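Local coordinates for uncharacterized protein (Pseudomonas aeruginosa PAO1, PDB 4R1D) that is probably a lipase of the alpha/beta-hydrolase superfamily, a calcium-binding effector of the H2 type VI secretion system that forms a complex with the protein Tli4, at residues 78-83 against 301-306; 435-440 against 529-534; 497-502 against 533-538. One frame throughout, in Å; residues are numbered along the deposited sequence.

Contact 1 of 3, residues 78-83 against 301-306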
ATOM      1  N   LEU A  78      12.774  10.743   5.176  1.00 37.16           N
ATOM      2  CA  LEU A  78      13.787  11.795   5.246  1.00 43.07           C
ATOM      3  C   LEU A  78      15.057  11.313   4.561  1.00 42.65           C
ATOM      4  O   LEU A  78      16.024  12.058   4.413  1.00 43.85           O
ATOM      5  CB  LEU A  78      14.082  12.177   6.698  1.00 39.79           C
ATOM      6  CG  LEU A  78      12.866  12.630   7.505  1.00 48.63           C
ATOM      7  CD1 LEU A  78      13.287  13.162   8.869  1.00 48.64           C
ATOM      8  CD2 LEU A  78      12.078  13.685   6.732  1.00 47.75           C
ATOM      9  N   TRP A  79      15.033  10.054   4.142  1.00 40.57           N
ATOM     10  CA  TRP A  79      16.161   9.433   3.471  1.00 46.46           C
ATOM     11  C   TRP A  79      15.667   8.727   2.212  1.00 44.28           C
ATOM     12  O   TRP A  79      14.579   8.159   2.206  1.00 43.32           O
ATOM     13  CB  TRP A  79      16.824   8.426   4.413  1.00 45.10           C
ATOM     14  CG  TRP A  79      18.301   8.592   4.527  1.00 57.00           C
ATOM     15  CD1 TRP A  79      19.263   7.773   4.007  1.00 63.59           C
ATOM     16  CD2 TRP A  79      18.995   9.651   5.200  1.00 66.28           C
ATOM     17  NE1 TRP A  79      20.513   8.257   4.317  1.00 66.80           N
ATOM     18  CE2 TRP A  79      20.377   9.408   5.049  1.00 71.80           C
ATOM     19  CE3 TRP A  79      18.583  10.780   5.918  1.00 66.55           C
ATOM     20  CZ2 TRP A  79      21.349  10.254   5.587  1.00 75.67           C
ATOM     21  CZ3 TRP A  79      19.548  11.619   6.451  1.00 70.84           C
ATOM     22  CH2 TRP A  79      20.915  11.350   6.283  1.00 74.45           C
ATOM     23  N   PRO A  80      16.445   8.796   1.123  1.00 50.36           N
ATOM     24  CA  PRO A  80      17.628   9.648   1.012  1.00 50.55           C
ATOM     25  C   PRO A  80      17.262  10.944   0.292  1.00 47.51           C
ATOM     26  O   PRO A  80      16.885  10.908  -0.881  1.00 56.25           O
ATOM     27  CB  PRO A  80      18.557   8.812   0.137  1.00 42.37           C
ATOM     28  CG  PRO A  80      17.617   8.096  -0.795  1.00 52.13           C
ATOM     29  CD  PRO A  80      16.312   7.894  -0.038  1.00 45.75           C
ATOM     30  N   MET A  81      17.346  12.068   0.993  1.00 51.75           N
ATOM     31  CA  MET A  81      17.127  13.363   0.365  1.00 45.60           C
ATOM     32  C   MET A  81      18.257  13.625  -0.621  1.00 42.06           C
ATOM     33  O   MET A  81      19.116  14.469  -0.374  1.00 48.97           O
ATOM     34  CB  MET A  81      17.099  14.467   1.424  1.00 49.33           C
ATOM     35  CG  MET A  81      15.881  14.443   2.321  1.00 49.09           C
ATOM     36  SD  MET A  81      14.402  15.018   1.468  1.00 52.45           S
ATOM     37  CE  MET A  81      14.702  16.785   1.400  1.00 41.83           C
ATOM     38  N   ASP A  82      18.263  12.899  -1.734  1.00 38.92           N
ATOM     39  CA  ASP A  82      19.378  12.964  -2.674  1.00 47.03           C
ATOM     40  C   ASP A  82      18.926  13.269  -4.095  1.00 43.46           C
ATOM     41  O   ASP A  82      19.739  13.313  -5.018  1.00 47.07           O
ATOM     42  CB  ASP A  82      20.179  11.655  -2.653  1.00 46.61           C
ATOM     43  CG  ASP A  82      19.346  10.448  -3.071  1.00 53.39           C
ATOM     44  OD1 ASP A  82      19.724   9.312  -2.713  1.00 59.23           O
ATOM     45  OD2 ASP A  82      18.316  10.627  -3.756  1.00 50.62           O
ATOM     46  N   ASP A  83      17.626  13.471  -4.274  1.00 34.82           N
ATOM     47  CA  ASP A  83      17.099  13.752  -5.597  1.00 31.01           C
ATOM     48  C   ASP A  83      15.939  14.733  -5.527  1.00 31.20           C
ATOM     49  O   ASP A  83      14.950  14.489  -4.850  1.00 25.73           O
ATOM     50  CB  ASP A  83      16.644  12.464  -6.280  1.00 30.43           C
ATOM     51  CG  ASP A  83      16.163  12.709  -7.684  1.00 36.55           C
ATOM     52  OD1 ASP A  83      17.018  12.990  -8.557  1.00 36.42           O
ATOM     53  OD2 ASP A  83      14.936  12.639  -7.912  1.00 29.00           O
ATOM     54  N   ILE A 301      15.622   7.101   9.750  1.00 33.10           N
ATOM     55  CA  ILE A 301      16.449   6.551   8.682  1.00 36.67           C
ATOM     56  C   ILE A 301      15.656   5.854   7.566  1.00 30.76           C
ATOM     57  O   ILE A 301      16.210   5.544   6.511  1.00 29.92           O
ATOM     58  CB  ILE A 301      17.470   5.553   9.242  1.00 38.80           C
ATOM     59  CG1 ILE A 301      16.747   4.428   9.994  1.00 36.43           C
ATOM     60  CG2 ILE A 301      18.457   6.263  10.153  1.00 45.09           C
ATOM     61  CD1 ILE A 301      17.675   3.427  10.659  1.00 46.55           C
ATOM     62  N   ALA A 302      14.373   5.587   7.796  1.00 26.41           N
ATOM     63  CA  ALA A 302      13.589   4.810   6.834  1.00 21.86           C
ATOM     64  C   ALA A 302      13.273   5.584   5.549  1.00 21.06           C
ATOM     65  O   ALA A 302      12.840   6.744   5.595  1.00 21.39           O
ATOM     66  CB  ALA A 302      12.307   4.300   7.476  1.00 21.67           C
ATOM     67  N   GLN A 303      13.478   4.932   4.406  1.00 21.17           N
ATOM     68  CA  GLN A 303      13.152   5.530   3.112  1.00 20.57           C
ATOM     69  C   GLN A 303      11.658   5.568   2.869  1.00 19.80           C
ATOM     70  O   GLN A 303      11.147   6.473   2.198  1.00 20.24           O
ATOM     71  CB  GLN A 303      13.763   4.726   1.967  1.00 21.90           C
ATOM     72  CG  GLN A 303      15.248   4.618   1.968  1.00 27.68           C
ATOM     73  CD  GLN A 303      15.734   4.076   0.653  1.00 37.39           C
ATOM     74  OE1 GLN A 303      15.403   4.615  -0.407  1.00 34.56           O
ATOM     75  NE2 GLN A 303      16.486   2.984   0.702  1.00 34.00           N
ATOM     76  N   VAL A 304      10.959   4.545   3.358  1.00 19.46           N
ATOM     77  CA  VAL A 304       9.527   4.449   3.138  1.00 16.83           C
ATOM     78  C   VAL A 304       8.826   4.270   4.472  1.00 22.08           C
ATOM     79  O   VAL A 304       9.165   3.365   5.236  1.00 18.14           O
ATOM     80  CB  VAL A 304       9.198   3.295   2.201  1.00 18.65           C
ATOM     81  CG1 VAL A 304       7.756   3.364   1.786  1.00 28.43           C
ATOM     82  CG2 VAL A 304      10.100   3.369   0.976  1.00 24.16           C
ATOM     83  N   VAL A 305       7.863   5.145   4.751  1.00 17.56           N
ATOM     84  CA  VAL A 305       7.255   5.210   6.073  1.00 15.55           C
ATOM     85  C   VAL A 305       5.753   5.436   5.990  1.00 18.57           C
ATOM     86  O   VAL A 305       5.266   5.966   5.002  1.00 15.08           O
ATOM     87  CB  VAL A 305       7.888   6.341   6.917  1.00 15.22           C
ATOM     88  CG1 VAL A 305       9.397   6.145   7.038  1.00 20.42           C
ATOM     89  CG2 VAL A 305       7.573   7.709   6.318  1.00 17.80           C
ATOM     90  N   LEU A 306       5.025   5.037   7.031  1.00 13.51           N
ATOM     91  CA  LEU A 306       3.606   5.357   7.135  1.00 15.75           C
ATOM     92  C   LEU A 306       3.320   6.249   8.343  1.00 16.53           C
ATOM     93  O   LEU A 306       2.172   6.431   8.732  1.00 19.37           O
ATOM     94  CB  LEU A 306       2.765   4.082   7.201  1.00 17.95           C
ATOM     95  CG  LEU A 306       2.815   3.206   5.952  1.00 20.18           C
ATOM     96  CD1 LEU A 306       2.045   1.909   6.153  1.00 20.51           C
ATOM     97  CD2 LEU A 306       2.231   3.985   4.771  1.00 17.53           C
TER
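Trp79 and Gln303 make the closest approach, and it is a backbone one: the carbonyl oxygen Trp79 O receives a CA-H...O contact from Gln303 CA at 3.1 Å, with an angle at H of 150°. The side chain of Gln303 then lies beside the following proline. With chi1 at -61°, CG stands anti to the carbonyl carbon, and the chain is extended beyond it. Its amide oxygen OE1 meets the ring methylene Pro80 CD at 3.4 Å, the two side chains crossing obliquely. The amide nitrogen NE2 is used differently, in a hydrogen bond to Glu537, which holds this end of the side chain in place. The peptide bond between Trp79 and Pro80 is cis. Trp79 puts CB toward the other loop, 3.6 Å from Ile301 O, while its indole leads away; chi1, at -130°, lies far from a staggered value. A backbone hydrogen bond between Gln303 and Gly77 is a further tie between the loops. Leu78 packs on Phe198 of the second protein chain, presumably Tli4, which places the contact beside the protein-protein interface. Beyond Pro80 the chain passes through an inverse gamma turn centred on Met81 and reaches Asp83, whose OD2 caps Ala86 N. This is surface packing of two irregular loops, one of them a cis-proline loop that runs into the N-cap of helix 84-95.

Contact 2 of 3, residues 435-440 against 529-534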
ATOM      1  N   ASP A 435      23.756 -10.214  11.973  1.00 21.24           N
ATOM      2  CA  ASP A 435      23.605  -9.785  13.357  1.00 19.37           C
ATOM      3  C   ASP A 435      23.970  -8.319  13.586  1.00 24.69           C
ATOM      4  O   ASP A 435      23.781  -7.810  14.688  1.00 24.34           O
ATOM      5  CB  ASP A 435      24.389 -10.709  14.288  1.00 19.01           C
ATOM      6  CG  ASP A 435      23.632 -11.988  14.596  1.00 22.51           C
ATOM      7  OD1 ASP A 435      22.430 -11.896  14.927  1.00 25.43           O
ATOM      8  OD2 ASP A 435      24.227 -13.081  14.502  1.00 22.21           O
ATOM      9  N   SER A 436      24.457  -7.631  12.551  1.00 17.24           N
ATOM     10  CA  SER A 436      24.674  -6.184  12.663  1.00 22.21           C
ATOM     11  C   SER A 436      23.427  -5.376  12.288  1.00 23.63           C
ATOM     12  O   SER A 436      23.464  -4.148  12.225  1.00 24.72           O
ATOM     13  CB  SER A 436      25.885  -5.725  11.841  1.00 24.65           C
ATOM     14  OG  SER A 436      25.576  -5.676  10.459  1.00 22.15           O
ATOM     15  N   ARG A 437      22.316  -6.066  12.043  1.00 18.62           N
ATOM     16  CA  ARG A 437      21.059  -5.383  11.763  1.00 21.91           C
ATOM     17  C   ARG A 437      20.007  -5.952  12.696  1.00 22.86           C
ATOM     18  O   ARG A 437      19.431  -6.995  12.405  1.00 21.33           O
ATOM     19  CB  ARG A 437      20.658  -5.597  10.304  1.00 22.02           C
ATOM     20  CG  ARG A 437      21.737  -5.170   9.331  1.00 25.10           C
ATOM     21  CD  ARG A 437      21.216  -5.120   7.919  1.00 25.94           C
ATOM     22  NE  ARG A 437      22.240  -4.761   6.938  1.00 21.15           N
ATOM     23  CZ  ARG A 437      22.508  -3.521   6.542  1.00 24.22           C
ATOM     24  NH1 ARG A 437      21.844  -2.490   7.051  1.00 23.98           N
ATOM     25  NH2 ARG A 437      23.443  -3.310   5.627  1.00 24.95           N
ATOM     26  N   HIS A 438      19.786  -5.282  13.827  1.00 24.75           N
ATOM     27  CA  HIS A 438      18.985  -5.854  14.910  1.00 21.41           C
ATOM     28  C   HIS A 438      17.557  -6.183  14.485  1.00 20.21           C
ATOM     29  O   HIS A 438      16.961  -7.141  14.988  1.00 21.93           O
ATOM     30  CB  HIS A 438      19.015  -4.967  16.168  1.00 28.71           C
ATOM     31  CG  HIS A 438      18.075  -3.800  16.128  1.00 29.89           C
ATOM     32  ND1 HIS A 438      18.395  -2.605  15.523  1.00 38.38           N
ATOM     33  CD2 HIS A 438      16.836  -3.636  16.656  1.00 23.66           C
ATOM     34  CE1 HIS A 438      17.386  -1.760  15.659  1.00 31.46           C
ATOM     35  NE2 HIS A 438      16.429  -2.363  16.342  1.00 28.81           N
ATOM     36  N   SER A 439      17.018  -5.376  13.571  1.00 18.68           N
ATOM     37  CA  SER A 439      15.746  -5.667  12.913  1.00 15.13           C
ATOM     38  C   SER A 439      14.563  -5.790  13.880  1.00 18.04           C
ATOM     39  O   SER A 439      13.569  -6.440  13.555  1.00 16.35           O
ATOM     40  CB  SER A 439      15.861  -6.960  12.101  1.00 18.53           C
ATOM     41  OG  SER A 439      16.987  -6.952  11.231  1.00 19.02           O
ATOM     42  N   TRP A 440      14.667  -5.165  15.051  1.00 17.77           N
ATOM     43  CA  TRP A 440      13.640  -5.284  16.092  1.00 19.57           C
ATOM     44  C   TRP A 440      13.262  -6.737  16.352  1.00 17.30           C
ATOM     45  O   TRP A 440      12.113  -7.049  16.691  1.00 18.94           O
ATOM     46  CB  TRP A 440      12.403  -4.442  15.727  1.00 18.72           C
ATOM     47  CG  TRP A 440      12.770  -3.007  15.621  1.00 19.52           C
ATOM     48  CD1 TRP A 440      12.890  -2.269  14.482  1.00 21.46           C
ATOM     49  CD2 TRP A 440      13.142  -2.145  16.702  1.00 19.35           C
ATOM     50  NE1 TRP A 440      13.295  -0.987  14.789  1.00 22.11           N
ATOM     51  CE2 TRP A 440      13.454  -0.888  16.148  1.00 21.06           C
ATOM     52  CE3 TRP A 440      13.229  -2.312  18.088  1.00 20.56           C
ATOM     53  CZ2 TRP A 440      13.851   0.193  16.929  1.00 21.66           C
ATOM     54  CZ3 TRP A 440      13.621  -1.242  18.865  1.00 19.95           C
ATOM     55  CH2 TRP A 440      13.931  -0.003  18.286  1.00 22.94           C
ATOM     56  N   THR A 529      30.969 -12.732   2.160  1.00 19.82           N
ATOM     57  CA  THR A 529      31.699 -12.135   3.281  1.00 20.86           C
ATOM     58  C   THR A 529      31.340 -10.684   3.580  1.00 21.49           C
ATOM     59  O   THR A 529      31.691 -10.176   4.641  1.00 22.50           O
ATOM     60  CB  THR A 529      33.229 -12.208   3.085  1.00 16.68           C
ATOM     61  OG1 THR A 529      33.612 -11.347   2.002  1.00 24.54           O
ATOM     62  CG2 THR A 529      33.649 -13.634   2.791  1.00 21.62           C
ATOM     63  N   LYS A 530      30.662 -10.007   2.655  1.00 19.47           N
ATOM     64  CA  LYS A 530      30.221  -8.639   2.909  1.00 24.81           C
ATOM     65  C   LYS A 530      29.110  -8.614   3.949  1.00 18.25           C
ATOM     66  O   LYS A 530      28.376  -9.584   4.102  1.00 19.96           O
ATOM     67  CB  LYS A 530      29.715  -7.986   1.621  1.00 20.22           C
ATOM     68  CG  LYS A 530      30.763  -7.859   0.528  1.00 31.70           C
ATOM     69  CD  LYS A 530      31.930  -6.983   0.965  1.00 40.11           C
ATOM     70  CE  LYS A 530      32.870  -6.693  -0.200  1.00 45.89           C
ATOM     71  NZ  LYS A 530      33.383  -7.949  -0.818  1.00 45.10           N
ATOM     72  N   ARG A 531      28.971  -7.496   4.651  1.00 23.37           N
ATOM     73  CA  ARG A 531      27.856  -7.316   5.587  1.00 20.35           C
ATOM     74  C   ARG A 531      26.549  -7.593   4.842  1.00 20.73           C
ATOM     75  O   ARG A 531      26.417  -7.226   3.669  1.00 17.24           O
ATOM     76  CB  ARG A 531      27.842  -5.874   6.111  1.00 22.09           C
ATOM     77  CG  ARG A 531      26.734  -5.559   7.126  1.00 20.81           C
ATOM     78  CD  ARG A 531      26.622  -4.048   7.352  1.00 23.66           C
ATOM     79  NE  ARG A 531      25.773  -3.728   8.495  1.00 23.95           N
ATOM     80  CZ  ARG A 531      25.188  -2.549   8.695  1.00 23.95           C
ATOM     81  NH1 ARG A 531      25.356  -1.561   7.823  1.00 22.08           N
ATOM     82  NH2 ARG A 531      24.434  -2.357   9.771  1.00 24.29           N
ATOM     83  N   GLY A 532      25.602  -8.252   5.507  1.00 17.03           N
ATOM     84  CA  GLY A 532      24.312  -8.546   4.896  1.00 18.78           C
ATOM     85  C   GLY A 532      23.624  -7.270   4.455  1.00 19.16           C
ATOM     86  O   GLY A 532      23.792  -6.221   5.070  1.00 17.84           O
ATOM     87  N   TYR A 533      22.847  -7.360   3.381  1.00 19.37           N
ATOM     88  CA  TYR A 533      22.210  -6.191   2.799  1.00 14.95           C
ATOM     89  C   TYR A 533      20.994  -5.743   3.601  1.00 17.89           C
ATOM     90  O   TYR A 533      20.490  -6.474   4.448  1.00 17.89           O
ATOM     91  CB  TYR A 533      21.819  -6.467   1.338  1.00 15.59           C
ATOM     92  CG  TYR A 533      21.261  -7.857   1.113  1.00 16.95           C
ATOM     93  CD1 TYR A 533      19.965  -8.183   1.516  1.00 19.84           C
ATOM     94  CD2 TYR A 533      22.022  -8.843   0.499  1.00 15.61           C
ATOM     95  CE1 TYR A 533      19.444  -9.465   1.315  1.00 14.56           C
ATOM     96  CE2 TYR A 533      21.516 -10.119   0.291  1.00 15.24           C
ATOM     97  CZ  TYR A 533      20.230 -10.429   0.707  1.00 14.65           C
ATOM     98  OH  TYR A 533      19.731 -11.695   0.508  1.00 14.40           O
ATOM     99  N   GLU A 534      20.545  -4.524   3.326  1.00 17.79           N
ATOM    100  CA  GLU A 534      19.349  -3.966   3.927  1.00 16.18           C
ATOM    101  C   GLU A 534      18.142  -4.339   3.067  1.00 16.40           C
ATOM    102  O   GLU A 534      18.253  -4.478   1.853  1.00 16.83           O
ATOM    103  CB  GLU A 534      19.499  -2.440   4.024  1.00 18.67           C
ATOM    104  CG  GLU A 534      18.308  -1.695   4.626  1.00 25.57           C
ATOM    105  CD  GLU A 534      17.229  -1.379   3.607  1.00 23.74           C
ATOM    106  OE1 GLU A 534      17.571  -1.089   2.440  1.00 25.54           O
ATOM    107  OE2 GLU A 534      16.034  -1.441   3.973  1.00 19.39           O
TER
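Ser436 and Arg531 face each other across two irregular loops, their CA atoms 7.8 Å apart; no backbone pair meets, and side chains bridge the gap, reaching backbone oxygens as well as one another. The loops follow strands 427-432 and 515-519, neighbours at one edge of the parallel sheet of this alpha/beta-hydrolase fold, and they are joined by an arginine-arginine stack. From Arg531 to Tyr533 the backbone is extended, with polyproline-like torsions. Arg531 CG stands anti to the backbone N (chi1 -179°), and the chain stays extended as far as NE. The guanidinium then grips Ser436 side-on, in its own plane: NE donates almost straight to Ser436 OG at 2.8 Å, and NH2 donates to Ser436 O at 3.2 Å, from above the carbonyl plane. Ser436 OG is also bonded to Asp434. Arg437 lies over this group, its guanidinium centre 3.6 Å from that of Arg531 and the planes 19° apart, each CZ above the centre of the other. Tyr533 C and Glu534 CB cover the opposite face of the Arg437 guanidinium. Two like charges are thus stacked, and the salt bridge from Arg437 NH1 to Glu498 probably offsets part of the repulsion. At its edge Arg437 holds a single backbone oxygen with two nitrogens: NE reaches Gly532 O at 2.8 Å from above the carbonyl plane, whereas NH2 reaches Gly532 O at 3.0 Å within that plane.

Contact 3 of 3, residues 497-502 against 533-538; sequences DETVPT and YEHQES
Asp497 OD1, part of the carboxylate that packs against His535 CB, is gripped by two backbone amides of its own loop. Thr499 N meets it at 2.9 Å, nearly in line with the C-O bond, and Val500 N donates to Asp497 OD1 from the syn side at 2.7 Å and 173°, an Asx turn combined with an Asx motif. Held in this way, the carboxylate presents its other oxygen to the histidine: His535 ND1 donates to Asp497 OD2 at 2.8 Å. The acceptor lies in the imidazole plane, although the carboxylate and ring planes are 65° apart. A second bond, His535 N to Asp497 O at 2.9 Å, ties the same two residues through their backbones. With CG anti to the backbone N (chi1 -173°), the His535 ring is set with the Asp497 carboxylate at its ND1 edge and Thr499 over one face. Thr499 CB makes a CH-pi contact 4.0 Å from the centroid, and its CG2 sits over the ring centre. Val500 CG2 approaches His535 CE1 at 3.5 Å. One water joins Thr499 OG1 to Glu534 OE2. The carboxylate of Glu534 in turn accepts the amides of Gln536, through OE2, and Glu537, through OE1, at the type I turn from His535 to Ser538. His535 NE2 is hydrogen-bonded to Ser256 OG, and Ser256 lies between strand 250-255 and helix 258-267, the place of the nucleophile elbow. Ser256, Asp497 and His535, in that order along the chain, are consistent with the serine-acid-histidine catalytic triad of an alpha/beta-hydrolase lipase.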
ATOM      1  N   ASP A 497      17.578  -8.272   8.178  1.00 15.39           N
ATOM      2  CA  ASP A 497      17.963  -7.329   7.133  1.00 16.84           C
ATOM      3  C   ASP A 497      17.416  -5.930   7.412  1.00 18.60           C
ATOM      4  O   ASP A 497      17.323  -5.115   6.504  1.00 17.94           O
ATOM      5  CB  ASP A 497      17.504  -7.834   5.756  1.00 18.47           C
ATOM      6  CG  ASP A 497      15.989  -7.809   5.596  1.00 14.23           C
ATOM      7  OD1 ASP A 497      15.317  -7.268   6.491  1.00 14.44           O
ATOM      8  OD2 ASP A 497      15.471  -8.311   4.571  1.00 16.15           O
ATOM      9  N   GLU A 498      17.074  -5.674   8.680  1.00 16.57           N
ATOM     10  CA  GLU A 498      16.517  -4.406   9.167  1.00 18.72           C
ATOM     11  C   GLU A 498      14.999  -4.475   9.263  1.00 17.17           C
ATOM     12  O   GLU A 498      14.404  -3.922  10.185  1.00 19.85           O
ATOM     13  CB  GLU A 498      16.930  -3.193   8.322  1.00 23.04           C
ATOM     14  CG  GLU A 498      18.425  -3.046   8.136  1.00 25.47           C
ATOM     15  CD  GLU A 498      18.986  -1.809   8.786  1.00 36.09           C
ATOM     16  OE1 GLU A 498      18.323  -0.745   8.728  1.00 35.19           O
ATOM     17  OE2 GLU A 498      20.100  -1.912   9.346  1.00 33.46           O
ATOM     18  N   THR A 499      14.380  -5.165   8.312  1.00 18.48           N
ATOM     19  CA  THR A 499      12.923  -5.267   8.288  1.00 16.59           C
ATOM     20  C   THR A 499      12.411  -6.676   8.568  1.00 16.47           C
ATOM     21  O   THR A 499      11.388  -6.837   9.228  1.00 21.06           O
ATOM     22  CB  THR A 499      12.350  -4.775   6.952  1.00 18.06           C
ATOM     23  OG1 THR A 499      12.425  -3.351   6.916  1.00 19.01           O
ATOM     24  CG2 THR A 499      10.886  -5.202   6.808  1.00 20.77           C
ATOM     25  N   VAL A 500      13.126  -7.683   8.069  1.00 15.38           N
ATOM     26  CA  VAL A 500      12.754  -9.083   8.272  1.00 16.70           C
ATOM     27  C   VAL A 500      13.775  -9.770   9.190  1.00 13.46           C
ATOM     28  O   VAL A 500      14.919  -9.962   8.806  1.00 13.77           O
ATOM     29  CB  VAL A 500      12.692  -9.827   6.917  1.00 16.91           C
ATOM     30  CG1 VAL A 500      12.384 -11.328   7.096  1.00 15.02           C
ATOM     31  CG2 VAL A 500      11.639  -9.166   6.002  1.00 16.46           C
ATOM     32  N   PRO A 501      13.359 -10.131  10.411  1.00 14.76           N
ATOM     33  CA  PRO A 501      14.291 -10.859  11.290  1.00 14.35           C
ATOM     34  C   PRO A 501      14.643 -12.190  10.659  1.00 15.06           C
ATOM     35  O   PRO A 501      13.833 -12.770   9.947  1.00 14.36           O
ATOM     36  CB  PRO A 501      13.467 -11.094  12.556  1.00 15.69           C
ATOM     37  CG  PRO A 501      12.503  -9.934  12.574  1.00 22.87           C
ATOM     38  CD  PRO A 501      12.132  -9.724  11.118  1.00 18.41           C
ATOM     39  N   THR A 502      15.844 -12.682  10.922  1.00 14.89           N
ATOM     40  CA  THR A 502      16.244 -13.976  10.409  1.00 11.98           C
ATOM     41  C   THR A 502      15.208 -15.069  10.757  1.00 13.54           C
ATOM     42  O   THR A 502      14.984 -15.989   9.972  1.00 16.02           O
ATOM     43  CB  THR A 502      17.661 -14.332  10.924  1.00 12.82           C
ATOM     44  OG1 THR A 502      18.551 -13.246  10.621  1.00 16.64           O
ATOM     45  CG2 THR A 502      18.181 -15.598  10.263  1.00 15.49           C
ATOM     46  N   TYR A 533      22.847  -7.360   3.381  1.00 19.37           N
ATOM     47  CA  TYR A 533      22.210  -6.191   2.799  1.00 14.95           C
ATOM     48  C   TYR A 533      20.994  -5.743   3.601  1.00 17.89           C
ATOM     49  O   TYR A 533      20.490  -6.474   4.448  1.00 17.89           O
ATOM     50  CB  TYR A 533      21.819  -6.467   1.338  1.00 15.59           C
ATOM     51  CG  TYR A 533      21.261  -7.857   1.113  1.00 16.95           C
ATOM     52  CD1 TYR A 533      19.965  -8.183   1.516  1.00 19.84           C
ATOM     53  CD2 TYR A 533      22.022  -8.843   0.499  1.00 15.61           C
ATOM     54  CE1 TYR A 533      19.444  -9.465   1.315  1.00 14.56           C
ATOM     55  CE2 TYR A 533      21.516 -10.119   0.291  1.00 15.24           C
ATOM     56  CZ  TYR A 533      20.230 -10.429   0.707  1.00 14.65           C
ATOM     57  OH  TYR A 533      19.731 -11.695   0.508  1.00 14.40           O
ATOM     58  N   GLU A 534      20.545  -4.524   3.326  1.00 17.79           N
ATOM     59  CA  GLU A 534      19.349  -3.966   3.927  1.00 16.18           C
ATOM     60  C   GLU A 534      18.142  -4.339   3.067  1.00 16.40           C
ATOM     61  O   GLU A 534      18.253  -4.478   1.853  1.00 16.83           O
ATOM     62  CB  GLU A 534      19.499  -2.440   4.024  1.00 18.67           C
ATOM     63  CG  GLU A 534      18.308  -1.695   4.626  1.00 25.57           C
ATOM     64  CD  GLU A 534      17.229  -1.379   3.607  1.00 23.74           C
ATOM     65  OE1 GLU A 534      17.571  -1.089   2.440  1.00 25.54           O
ATOM     66  OE2 GLU A 534      16.034  -1.441   3.973  1.00 19.39           O
ATOM     67  N   HIS A 535      16.999  -4.514   3.716  1.00 15.13           N
ATOM     68  CA  HIS A 535      15.778  -5.002   3.076  1.00 18.19           C
ATOM     69  C   HIS A 535      15.361  -4.252   1.805  1.00 15.77           C
ATOM     70  O   HIS A 535      15.170  -4.849   0.747  1.00 14.50           O
ATOM     71  CB  HIS A 535      14.623  -4.970   4.087  1.00 14.17           C
ATOM     72  CG  HIS A 535      13.360  -5.605   3.597  1.00 14.60           C
ATOM     73  ND1 HIS A 535      13.166  -6.970   3.602  1.00 12.37           N
ATOM     74  CD2 HIS A 535      12.215  -5.065   3.107  1.00 13.23           C
ATOM     75  CE1 HIS A 535      11.964  -7.247   3.124  1.00 13.18           C
ATOM     76  NE2 HIS A 535      11.364  -6.108   2.819  1.00 15.57           N
ATOM     77  N   GLN A 536      15.199  -2.942   1.927  1.00 13.46           N
ATOM     78  CA  GLN A 536      14.590  -2.156   0.877  1.00 18.93           C
ATOM     79  C   GLN A 536      15.435  -2.204  -0.379  1.00 16.51           C
ATOM     80  O   GLN A 536      14.907  -2.234  -1.493  1.00 18.79           O
ATOM     81  CB  GLN A 536      14.462  -0.707   1.314  1.00 21.82           C
ATOM     82  CG  GLN A 536      13.869   0.163   0.232  1.00 28.88           C
ATOM     83  CD  GLN A 536      12.420  -0.169  -0.001  1.00 27.76           C
ATOM     84  OE1 GLN A 536      12.071  -0.904  -0.933  1.00 29.28           O
ATOM     85  NE2 GLN A 536      11.556   0.367   0.857  1.00 31.61           N
ATOM     86  N   GLU A 537      16.749  -2.226  -0.184  1.00 18.94           N
ATOM     87  CA  GLU A 537      17.689  -2.168  -1.293  1.00 22.95           C
ATOM     88  C   GLU A 537      18.300  -3.529  -1.621  1.00 19.52           C
ATOM     89  O   GLU A 537      19.303  -3.593  -2.311  1.00 16.71           O
ATOM     90  CB  GLU A 537      18.821  -1.186  -0.966  1.00 27.98           C
ATOM     91  CG  GLU A 537      18.368   0.242  -0.727  1.00 31.54           C
ATOM     92  CD  GLU A 537      17.761   0.867  -1.962  1.00 32.58           C
ATOM     93  OE1 GLU A 537      18.271   0.600  -3.066  1.00 34.53           O
ATOM     94  OE2 GLU A 537      16.768   1.617  -1.844  1.00 33.86           O
ATOM     95  N   SER A 538      17.711  -4.612  -1.121  1.00 13.87           N
ATOM     96  CA  SER A 538      18.342  -5.935  -1.261  1.00 15.67           C
ATOM     97  C   SER A 538      18.704  -6.307  -2.708  1.00 13.03           C
ATOM     98  O   SER A 538      19.755  -6.907  -2.959  1.00 15.21           O
ATOM     99  CB  SER A 538      17.504  -7.040  -0.580  1.00 15.29           C
ATOM    100  OG  SER A 538      16.244  -7.246  -1.212  1.00 14.64           O
TER
HETATM  101  O   HOH W   1      14.744  -1.948   6.274  1.00 31.04           O

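Overall arrangement
The three contacts pass from the surface to the probable active site. Contact 1, its centre about 17 Å from the centre of the chain, is a surface contact held by packing and a CA-H...O contact; contact 2 is partly buried and built on stacked guanidinium groups whose N-H groups reach backbone oxygens and a serine hydroxyl; contact 3, its centre about 9 Å from that of the chain, combines a histidine-carboxylate bond with CH-pi packing. Contacts 2 and 3 both use the loop before helix 542-556, sharing Tyr533 and Glu534, and are joined by the Arg437-Glu498 salt bridge and a probable bond from Glu498 N to Ser439 OG. Contact 1 reaches contact 3 through Gln303 and Glu537, and does not touch contact 2.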